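Local coordinates for uricase (Bacillus fastidiosus, PDB 4R8X), which catalyses the oxidation of urate by molecular oxygen to 5-hydroxyisourate, the first step on the route to allantoin, at the interface of chains A and B. Residues are numbered along the deposited sequence; one frame, centred on the assembly and turned at random. Chains: chain A/B, Uricase.

The interface of chains A and B. Residues chain A 274, 289-291; chain B 13, 15, 116.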
# COMPACT_ATOMS: atom_id res chain seq x y z
N TRP A 274 -12.47 -8.22 16.43
CA TRP A 274 -13.02 -8.97 15.30
C TRP A 274 -14.52 -9.07 15.51
O TRP A 274 -14.99 -9.16 16.64
CB TRP A 274 -12.44 -10.38 15.24
CG TRP A 274 -11.08 -10.50 14.63
CD1 TRP A 274 -10.40 -9.55 13.94
CD2 TRP A 274 -10.25 -11.67 14.63
NE1 TRP A 274 -9.18 -10.04 13.53
CE2 TRP A 274 -9.07 -11.34 13.94
CE3 TRP A 274 -10.39 -12.96 15.16
CZ2 TRP A 274 -8.03 -12.26 13.76
CZ3 TRP A 274 -9.36 -13.86 14.98
CH2 TRP A 274 -8.20 -13.51 14.29
N PHE A 289 -15.00 -15.66 13.21
CA PHE A 289 -14.98 -14.21 13.23
C PHE A 289 -14.65 -13.68 11.84
O PHE A 289 -14.23 -14.44 10.96
CB PHE A 289 -13.93 -13.70 14.23
CG PHE A 289 -14.07 -14.27 15.61
CD1 PHE A 289 -14.82 -13.61 16.57
CD2 PHE A 289 -13.45 -15.47 15.94
CE1 PHE A 289 -14.94 -14.14 17.84
CE2 PHE A 289 -13.58 -16.00 17.21
CZ PHE A 289 -14.32 -15.33 18.16
N THR A 290 -14.83 -12.38 11.65
CA THR A 290 -14.43 -11.73 10.41
C THR A 290 -13.88 -10.33 10.68
O THR A 290 -13.89 -9.86 11.83
CB THR A 290 -15.60 -11.65 9.42
OG1 THR A 290 -15.10 -11.27 8.14
CG2 THR A 290 -16.63 -10.63 9.89
N GLU A 291 -13.37 -9.67 9.64
CA GLU A 291 -12.86 -8.30 9.79
C GLU A 291 -13.98 -7.29 10.01
O GLU A 291 -15.03 -7.37 9.40
CB GLU A 291 -12.01 -7.87 8.58
CG GLU A 291 -10.69 -8.62 8.42
CD GLU A 291 -9.60 -8.14 9.37
OE1 GLU A 291 -8.42 -8.12 8.96
OE2 GLU A 291 -9.91 -7.80 10.52
N TYR B 13 -13.07 -12.33 4.63
CA TYR B 13 -12.21 -12.73 5.72
C TYR B 13 -12.93 -13.72 6.61
O TYR B 13 -14.08 -13.49 7.01
CB TYR B 13 -11.73 -11.52 6.52
CG TYR B 13 -10.72 -10.68 5.79
CD1 TYR B 13 -9.37 -11.01 5.82
CD2 TYR B 13 -11.10 -9.54 5.07
CE1 TYR B 13 -8.42 -10.26 5.15
CE2 TYR B 13 -10.15 -8.77 4.39
CZ TYR B 13 -8.81 -9.13 4.45
OH TYR B 13 -7.85 -8.40 3.79
N PHE B 15 -12.17 -16.16 10.01
CA PHE B 15 -11.26 -16.54 11.08
C PHE B 15 -11.93 -17.57 11.99
O PHE B 15 -12.76 -17.22 12.85
CB PHE B 15 -10.85 -15.32 11.92
CG PHE B 15 -10.42 -14.13 11.10
CD1 PHE B 15 -9.57 -14.26 10.01
CD2 PHE B 15 -10.87 -12.86 11.43
CE1 PHE B 15 -9.18 -13.15 9.28
CE2 PHE B 15 -10.48 -11.75 10.69
CZ PHE B 15 -9.63 -11.90 9.62
N TYR B 116 -4.47 -15.91 6.33
CA TYR B 116 -4.31 -14.78 7.24
C TYR B 116 -3.42 -15.33 8.35
O TYR B 116 -3.89 -15.95 9.31
CB TYR B 116 -5.68 -14.36 7.75
CG TYR B 116 -5.78 -13.01 8.42
CD1 TYR B 116 -6.07 -11.87 7.70
CD2 TYR B 116 -5.64 -12.89 9.80
CE1 TYR B 116 -6.21 -10.63 8.32
CE2 TYR B 116 -5.77 -11.66 10.43
CZ TYR B 116 -6.05 -10.54 9.68
OH TYR B 116 -6.17 -9.32 10.31
O HOH W 1 -7.83 -8.50 12.13
O HOH W 2 -6.27 -7.05 9.01
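In both A:Trp274 (chi1 -80°) and B:Phe15 (chi1 -47°) the ring carbon CG lies anti to the residue's own carbonyl carbon, and these turns lay the indole and the phenyl face to face across the interface. The planes are 28° from parallel, with CD2 of B:Phe15 over the middle of the indole, 3.4 Å from CE2 of A:Trp274. Within chain B, the phenyl points its CE1 at the face of the B:Tyr116 ring, over its centre, which probably helps to hold it in place. CG of A:Glu291 sits over the face of the B:Tyr13 ring, offset toward its rim, 3.7 Å from the centroid; the bend at chi2 then turns the carboxylate carbon CD to the edge of the B:Phe15 ring. Water 1 joins the indole NE1 of A:Trp274, the carboxylate OE2 of A:Glu291 and the phenol OH of B:Tyr116. Replacing A:Trp274 by an alanine is likely to strip the phenyl of B:Phe15 of its stacking partner and leave water 1 without its indole N-H partner. On the backbone, A:Phe289 N donates to B:Phe15 O at 2.8 Å, and B:Phe15 N returns a bond to A:Phe289 O at 2.9 Å, an antiparallel bridge between strands 288-290 and 5-17. The hydroxyl OG1 of A:Thr290 adds a bond to B:Tyr13 O at 2.7 Å, approaching from above the carbonyl plane. Repeated by two-fold symmetry, this patch helps hold two subunits of the uricase tetramer together.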